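Putative N-acetylmuramoyl-L-alanine amidase (Enterococcus phage phiM1EF22, PDB 7D55) probably serves as the cell-wall-binding domain of a phage endolysin, assembling as a tetramer that would hold the lytic enzyme on the enterococcal cell surface. Local coordinates at residues M42-I45 with E46-R50; W65-A69 with P70-R74. All blocks are in the same frame, centred on the assembly; numbering follows the deposited sequence.

Contact 1: residues M42-I45 with E46-R50; sequences MKVI and EDIYR
E46 lies back over the preceding turn of the helix, between the side chains of M42 and K43. Its backbone N bonds to M42 O at 3.0 Å. CG is anti to the carbonyl carbon (chi1 -65°), which turns the extended chain back toward M42 and K43. E46 OE2 lies 3.6 Å from both M42 CG and M42 CE. On the other side E46 OE1 lies 3.8 Å from K43 CD. K43 NZ and E46 OE1 do not touch. One water joins them instead: it donates to E46 OE1 at 2.8 Å and accepts from K43 NZ and R50 NH2. Through this water the two cations may favour the charged form of E46. D47 N bonds to K43 O at 2.9 Å. The D47 carboxylate leads away, to K51 and to Y60 of a second subunit. I48 N continues the helical bonds, to V44 O. I48 CD1 lies alongside V44, 4.1 Å from V44 CG2, with both side chains pointing the same way. Y49 N bonds to I45 O at 2.9 Å. The Y49 ring leaves the contact, since CG is anti to the backbone N (chi1 -176°), and its OH bonds N52 of a third subunit. R50 reaches back to the shared water with NH2, while NE is held in a salt bridge with D56. The four backbone bonds, each from residue i+4 to i, are those of a regular alpha helix. Helix 39-53 lies against the sheet: M42, I45 and E46 touch L4 of strand 3-9, and M42 and I45 touch V25 and F27 of strand 22-28. V44 and I48 pack on W65 and Y60 of the second subunit.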
ATOM      1  N   MET A  42     -11.669  12.905  -7.809  1.00 10.80           N
ATOM      2  CA  MET A  42     -12.619  12.002  -7.179  1.00 10.81           C
ATOM      3  C   MET A  42     -13.149  10.990  -8.184  1.00 11.07           C
ATOM      4  O   MET A  42     -13.233   9.790  -7.886  1.00 13.02           O
ATOM      5  CB  MET A  42     -13.763  12.819  -6.572  1.00 11.84           C
ATOM      6  CG  MET A  42     -14.543  12.101  -5.507  1.00 29.53           C
ATOM      7  SD  MET A  42     -15.632  13.236  -4.626  1.00 20.78           S
ATOM      8  CE  MET A  42     -16.671  12.088  -3.727  1.00 32.68           C
ATOM      9  N   LYS A  43     -13.472  11.451  -9.395  1.00 11.03           N
ATOM     10  CA  LYS A  43     -14.051  10.558 -10.392  1.00 11.55           C
ATOM     11  C   LYS A  43     -13.064   9.468 -10.804  1.00 11.15           C
ATOM     12  O   LYS A  43     -13.451   8.308 -10.979  1.00 13.01           O
ATOM     13  CB  LYS A  43     -14.507  11.363 -11.610  1.00 14.52           C
ATOM     14  CG  LYS A  43     -15.232  10.526 -12.652  1.00 19.09           C
ATOM     15  CD  LYS A  43     -16.610  10.119 -12.151  1.00 24.36           C
ATOM     16  CE  LYS A  43     -17.589   9.929 -13.295  1.00 28.85           C
ATOM     17  NZ  LYS A  43     -18.874   9.344 -12.807  1.00 30.64           N
ATOM     18  N   VAL A  44     -11.785   9.810 -10.980  1.00 10.02           N
ATOM     19  CA  VAL A  44     -10.830   8.791 -11.408  1.00 11.26           C
ATOM     20  C   VAL A  44     -10.630   7.749 -10.310  1.00  9.55           C
ATOM     21  O   VAL A  44     -10.486   6.555 -10.594  1.00 10.01           O
ATOM     22  CB  VAL A  44      -9.510   9.427 -11.896  1.00 11.62           C
ATOM     23  CG1 VAL A  44      -8.597   9.758 -10.724  1.00 11.35           C
ATOM     24  CG2 VAL A  44      -8.812   8.513 -12.900  1.00 12.26           C
ATOM     25  N   ILE A  45     -10.639   8.176  -9.043  1.00  9.84           N
ATOM     26  CA  ILE A  45     -10.550   7.230  -7.930  1.00  9.71           C
ATOM     27  C   ILE A  45     -11.745   6.285  -7.952  1.00  9.83           C
ATOM     28  O   ILE A  45     -11.599   5.061  -7.807  1.00 11.02           O
ATOM     29  CB  ILE A  45     -10.479   7.987  -6.592  1.00 10.82           C
ATOM     30  CG1 ILE A  45      -9.145   8.721  -6.439  1.00 11.66           C
ATOM     31  CG2 ILE A  45     -10.710   7.029  -5.414  1.00 12.06           C
ATOM     32  CD1 ILE A  45      -9.172   9.749  -5.316  1.00 12.32           C
ATOM     33  N   GLU A  46     -12.952   6.847  -8.103  1.00 10.86           N
ATOM     34  CA  GLU A  46     -14.164   6.031  -8.121  1.00 11.12           C
ATOM     35  C   GLU A  46     -14.141   5.037  -9.272  1.00 11.62           C
ATOM     36  O   GLU A  46     -14.530   3.877  -9.106  1.00 12.47           O
ATOM     37  CB  GLU A  46     -15.398   6.927  -8.214  1.00 12.74           C
ATOM     38  CG  GLU A  46     -15.599   7.825  -7.007  1.00 13.69           C
ATOM     39  CD  GLU A  46     -16.587   8.958  -7.271  1.00 17.57           C
ATOM     40  OE1 GLU A  46     -16.912   9.213  -8.450  1.00 19.30           O
ATOM     41  OE2 GLU A  46     -17.046   9.599  -6.300  1.00 19.80           O
ATOM     42  N   ASP A  47     -13.666   5.468 -10.442  1.00 12.76           N
ATOM     43  CA  ASP A  47     -13.651   4.585 -11.606  1.00 13.24           C
ATOM     44  C   ASP A  47     -12.663   3.439 -11.422  1.00 11.64           C
ATOM     45  O   ASP A  47     -12.986   2.276 -11.688  1.00 12.82           O
ATOM     46  CB  ASP A  47     -13.301   5.390 -12.857  1.00 17.94           C
ATOM     47  CG  ASP A  47     -13.561   4.617 -14.145  1.00 23.36           C
ATOM     48  OD1 ASP A  47     -14.749   4.388 -14.456  1.00 25.70           O
ATOM     49  OD2 ASP A  47     -12.587   4.242 -14.847  1.00 24.90           O
ATOM     50  N   ILE A  48     -11.448   3.748 -10.969  1.00 10.13           N
ATOM     51  CA  ILE A  48     -10.443   2.705 -10.794  1.00  9.60           C
ATOM     52  C   ILE A  48     -10.883   1.730  -9.715  1.00  9.39           C
ATOM     53  O   ILE A  48     -10.744   0.511  -9.866  1.00 10.52           O
ATOM     54  CB  ILE A  48      -9.068   3.320 -10.478  1.00 10.65           C
ATOM     55  CG1 ILE A  48      -8.556   4.146 -11.664  1.00 11.67           C
ATOM     56  CG2 ILE A  48      -8.062   2.224 -10.111  1.00 12.31           C
ATOM     57  CD1 ILE A  48      -7.403   5.047 -11.287  1.00 14.19           C
ATOM     58  N   TYR A  49     -11.420   2.247  -8.610  1.00  9.63           N
ATOM     59  CA  TYR A  49     -11.888   1.354  -7.558  1.00  9.83           C
ATOM     60  C   TYR A  49     -12.964   0.414  -8.091  1.00 10.65           C
ATOM     61  O   TYR A  49     -12.933  -0.797  -7.834  1.00 12.39           O
ATOM     62  CB  TYR A  49     -12.409   2.157  -6.364  1.00  7.97           C
ATOM     63  CG  TYR A  49     -12.811   1.291  -5.193  1.00  8.87           C
ATOM     64  CD1 TYR A  49     -14.032   0.633  -5.179  1.00  9.33           C
ATOM     65  CD2 TYR A  49     -11.960   1.125  -4.108  1.00  9.65           C
ATOM     66  CE1 TYR A  49     -14.405  -0.169  -4.120  1.00 10.59           C
ATOM     67  CE2 TYR A  49     -12.329   0.330  -3.040  1.00  9.85           C
ATOM     68  CZ  TYR A  49     -13.558  -0.309  -3.055  1.00 11.50           C
ATOM     69  OH  TYR A  49     -13.941  -1.098  -2.008  1.00 13.33           O
ATOM     70  N   ARG A  50     -13.922   0.958  -8.842  1.00 10.97           N
ATOM     71  CA  ARG A  50     -15.000   0.138  -9.381  1.00 13.39           C
ATOM     72  C   ARG A  50     -14.469  -0.907 -10.355  1.00 12.85           C
ATOM     73  O   ARG A  50     -14.927  -2.055 -10.351  1.00 12.81           O
ATOM     74  CB  ARG A  50     -16.050   1.023 -10.047  1.00 17.36           C
ATOM     75  CG  ARG A  50     -17.382   0.321 -10.293  1.00 21.85           C
ATOM     76  CD  ARG A  50     -18.388   1.262 -10.924  1.00 25.62           C
ATOM     77  NE  ARG A  50     -18.620   2.433 -10.083  1.00 28.56           N
ATOM     78  CZ  ARG A  50     -18.179   3.659 -10.361  1.00 29.99           C
ATOM     79  NH1 ARG A  50     -17.475   3.878 -11.464  1.00 30.34           N
ATOM     80  NH2 ARG A  50     -18.440   4.664  -9.530  1.00 29.35           N
TER
HETATM   81  O   HOH W   1     -18.213   7.542 -10.221  1.00 28.47           O

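Contact 2: residues W65-A69 with P70-R74; sequences WNKNA and PWYNR
A CH-pi contact sets W71 CB over the face of the W65 indole. W71 CB stands 3.3 Å from the centroid of the five-membered ring of W65, only 10° off its normal. The two indoles themselves meet obliquely, with planes at 34°. Further along the same W65 face sits Y72 N, 3.7 Å from W65 CE3, so the first turn of helix 71-78 rests on this ring. Y72 slides past W65 in the opposite direction. Its CG lies between the backbone N and the carbonyl carbon (chi1 43°), which sends the ring back along N66 with Y72 OH 3.3 Å from N66 C. N66 OD1 accepts from N68 N at 2.8 Å, in the carbonyl plane on a lone pair. This is an Asx turn within the type I beta turn N66 to A69. A69 O takes two N-H groups from opposite faces of its plane, N66 N and W71 N. The bond from W71 N to A69 O, 2.8 Å long, closes an inverse gamma turn centred on P70. These turns lead from the loop into helix 71-78. W65 stacks on Y60, Y72 lies on Y5, R7 and P8 of strand 3-9, and W71 packs against D40 of a third subunit.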
ATOM      1  N   TRP A  65     -19.613  11.846   9.212  1.00 11.64           N
ATOM      2  CA  TRP A  65     -18.386  12.336   9.831  1.00  8.90           C
ATOM      3  C   TRP A  65     -18.391  13.852   9.747  1.00  9.59           C
ATOM      4  O   TRP A  65     -18.403  14.406   8.646  1.00 10.86           O
ATOM      5  CB  TRP A  65     -17.160  11.807   9.088  1.00  9.25           C
ATOM      6  CG  TRP A  65     -16.862  10.344   9.219  1.00 10.02           C
ATOM      7  CD1 TRP A  65     -17.624   9.378   9.815  1.00 12.18           C
ATOM      8  CD2 TRP A  65     -15.690   9.691   8.732  1.00  9.75           C
ATOM      9  NE1 TRP A  65     -16.990   8.152   9.721  1.00 12.54           N
ATOM     10  CE2 TRP A  65     -15.801   8.321   9.060  1.00  9.56           C
ATOM     11  CE3 TRP A  65     -14.562  10.131   8.043  1.00  8.94           C
ATOM     12  CZ2 TRP A  65     -14.813   7.393   8.723  1.00  8.98           C
ATOM     13  CZ3 TRP A  65     -13.586   9.215   7.712  1.00  9.31           C
ATOM     14  CH2 TRP A  65     -13.717   7.858   8.049  1.00 10.51           C
ATOM     15  N   ASN A  66     -18.355  14.518  10.897  1.00  8.65           N
ATOM     16  CA  ASN A  66     -18.426  15.977  10.929  1.00  9.44           C
ATOM     17  C   ASN A  66     -17.816  16.448  12.246  1.00 10.06           C
ATOM     18  O   ASN A  66     -17.252  15.653  13.002  1.00 10.50           O
ATOM     19  CB  ASN A  66     -19.876  16.428  10.734  1.00  9.99           C
ATOM     20  CG  ASN A  66     -20.809  15.764  11.712  1.00 10.81           C
ATOM     21  OD1 ASN A  66     -20.611  15.854  12.922  1.00 11.63           O
ATOM     22  ND2 ASN A  66     -21.828  15.080  11.200  1.00 12.09           N
ATOM     23  N   LYS A  67     -17.930  17.744  12.535  1.00  9.04           N
ATOM     24  CA  LYS A  67     -17.284  18.261  13.741  1.00  9.59           C
ATOM     25  C   LYS A  67     -17.912  17.719  15.009  1.00  9.92           C
ATOM     26  O   LYS A  67     -17.265  17.711  16.061  1.00 12.76           O
ATOM     27  CB  LYS A  67     -17.282  19.787  13.748  1.00  9.91           C
ATOM     28  CG  LYS A  67     -16.510  20.388  12.576  1.00  9.77           C
ATOM     29  CD  LYS A  67     -16.559  21.901  12.596  1.00  9.76           C
ATOM     30  CE  LYS A  67     -15.841  22.461  11.391  1.00  9.46           C
ATOM     31  NZ  LYS A  67     -16.147  23.936  11.253  1.00 11.18           N
ATOM     32  N   ASN A  68     -19.144  17.252  14.924  1.00 10.43           N
ATOM     33  CA  ASN A  68     -19.817  16.662  16.067  1.00 13.16           C
ATOM     34  C   ASN A  68     -19.495  15.182  16.214  1.00 14.10           C
ATOM     35  O   ASN A  68     -19.705  14.617  17.293  1.00 16.60           O
ATOM     36  CB  ASN A  68     -21.324  16.881  15.905  1.00 16.25           C
ATOM     37  CG  ASN A  68     -22.082  16.686  17.180  1.00 20.78           C
ATOM     38  OD1 ASN A  68     -23.033  15.910  17.222  1.00 24.49           O
ATOM     39  ND2 ASN A  68     -21.673  17.384  18.237  1.00 19.58           N
ATOM     40  N   ALA A  69     -18.986  14.558  15.149  1.00 12.32           N
ATOM     41  CA  ALA A  69     -18.529  13.165  15.180  1.00 10.96           C
ATOM     42  C   ALA A  69     -17.315  13.069  14.271  1.00 10.27           C
ATOM     43  O   ALA A  69     -17.395  12.583  13.129  1.00  9.82           O
ATOM     44  CB  ALA A  69     -19.635  12.212  14.717  1.00 12.46           C
ATOM     45  N   PRO A  70     -16.165  13.572  14.725  1.00 10.17           N
ATOM     46  CA  PRO A  70     -14.997  13.741  13.838  1.00 10.04           C
ATOM     47  C   PRO A  70     -14.179  12.466  13.656  1.00 10.72           C
ATOM     48  O   PRO A  70     -12.992  12.392  14.006  1.00 11.62           O
ATOM     49  CB  PRO A  70     -14.214  14.859  14.540  1.00  9.79           C
ATOM     50  CG  PRO A  70     -14.562  14.703  15.999  1.00  9.16           C
ATOM     51  CD  PRO A  70     -15.993  14.254  16.026  1.00 10.83           C
ATOM     52  N   TRP A  71     -14.809  11.457  13.046  1.00  9.52           N
ATOM     53  CA  TRP A  71     -14.149  10.170  12.871  1.00  9.45           C
ATOM     54  C   TRP A  71     -12.914  10.282  11.990  1.00  9.06           C
ATOM     55  O   TRP A  71     -12.000   9.453  12.093  1.00 10.38           O
ATOM     56  CB  TRP A  71     -15.143   9.179  12.279  1.00 10.96           C
ATOM     57  CG  TRP A  71     -16.140   8.726  13.278  1.00 11.02           C
ATOM     58  CD1 TRP A  71     -17.417   9.194  13.453  1.00 11.04           C
ATOM     59  CD2 TRP A  71     -15.937   7.727  14.276  1.00 12.06           C
ATOM     60  NE1 TRP A  71     -18.028   8.522  14.493  1.00 12.03           N
ATOM     61  CE2 TRP A  71     -17.136   7.618  15.012  1.00 12.40           C
ATOM     62  CE3 TRP A  71     -14.859   6.902  14.614  1.00 12.73           C
ATOM     63  CZ2 TRP A  71     -17.279   6.725  16.066  1.00 13.34           C
ATOM     64  CZ3 TRP A  71     -15.009   6.016  15.653  1.00 13.66           C
ATOM     65  CH2 TRP A  71     -16.206   5.935  16.370  1.00 14.14           C
ATOM     66  N   TYR A  72     -12.868  11.286  11.113  1.00  9.25           N
ATOM     67  CA  TYR A  72     -11.669  11.508  10.311  1.00  9.98           C
ATOM     68  C   TYR A  72     -10.429  11.735  11.182  1.00 11.01           C
ATOM     69  O   TYR A  72      -9.317  11.399  10.759  1.00 11.93           O
ATOM     70  CB  TYR A  72     -11.892  12.653   9.326  1.00 11.32           C
ATOM     71  CG  TYR A  72     -12.610  13.840   9.908  1.00 11.14           C
ATOM     72  CD1 TYR A  72     -11.947  14.747  10.741  1.00  9.99           C
ATOM     73  CD2 TYR A  72     -13.962  14.061   9.638  1.00 10.04           C
ATOM     74  CE1 TYR A  72     -12.621  15.855  11.271  1.00  9.71           C
ATOM     75  CE2 TYR A  72     -14.631  15.144  10.164  1.00 10.57           C
ATOM     76  CZ  TYR A  72     -13.963  16.033  10.983  1.00 10.63           C
ATOM     77  OH  TYR A  72     -14.658  17.104  11.489  1.00 12.22           O
ATOM     78  N   ASN A  73     -10.596  12.280  12.398  1.00 11.65           N
ATOM     79  CA  ASN A  73      -9.466  12.408  13.322  1.00 13.20           C
ATOM     80  C   ASN A  73      -8.854  11.047  13.612  1.00 12.47           C
ATOM     81  O   ASN A  73      -7.627  10.907  13.681  1.00 13.72           O
ATOM     82  CB  ASN A  73      -9.922  12.977  14.668  1.00 16.30           C
ATOM     83  CG  ASN A  73     -10.228  14.458  14.632  1.00 21.23           C
ATOM     84  OD1 ASN A  73      -9.907  15.156  13.674  1.00 23.00           O
ATOM     85  ND2 ASN A  73     -10.848  14.952  15.712  1.00 22.11           N
ATOM     86  N   ARG A  74      -9.704  10.041  13.829  1.00 12.01           N
ATOM     87  CA  ARG A  74      -9.227   8.698  14.128  1.00 11.66           C
ATOM     88  C   ARG A  74      -8.570   8.066  12.910  1.00 11.76           C
ATOM     89  O   ARG A  74      -7.504   7.444  13.025  1.00 13.01           O
ATOM     90  CB  ARG A  74     -10.391   7.828  14.599  1.00 13.68           C
ATOM     91  CG  ARG A  74     -11.174   8.413  15.769  1.00 14.76           C
ATOM     92  CD  ARG A  74     -10.290   8.614  16.987  1.00 17.51           C
ATOM     93  NE  ARG A  74     -11.040   9.148  18.117  1.00 20.03           N
ATOM     94  CZ  ARG A  74     -10.498   9.487  19.282  1.00 24.41           C
ATOM     95  NH1 ARG A  74      -9.187   9.357  19.466  1.00 26.62           N
ATOM     96  NH2 ARG A  74     -11.259   9.961  20.257  1.00 25.71           N
TER

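From the N terminus the chain first runs through strands 3-9, 22-28 and 33-36, then enters helix 39-53. Contact 1 lies wholly within that helix and closes only helical turns. After strand 59-60 the chain reaches contact 2, which closes the short loop leading into helix 71-78. The contacts follow in series, neither nested nor crossed. The centres of contact 1 and contact 2 are about 24 Å apart, on opposite sides of the chain's centre. Their nearest atoms stay about 12 Å apart. Both lean on strand 3-9. They also meet between subunits: V44 of contact 1 packs on W65 of a neighbouring copy, joining one chain's long helix to another's loop in the tetramer.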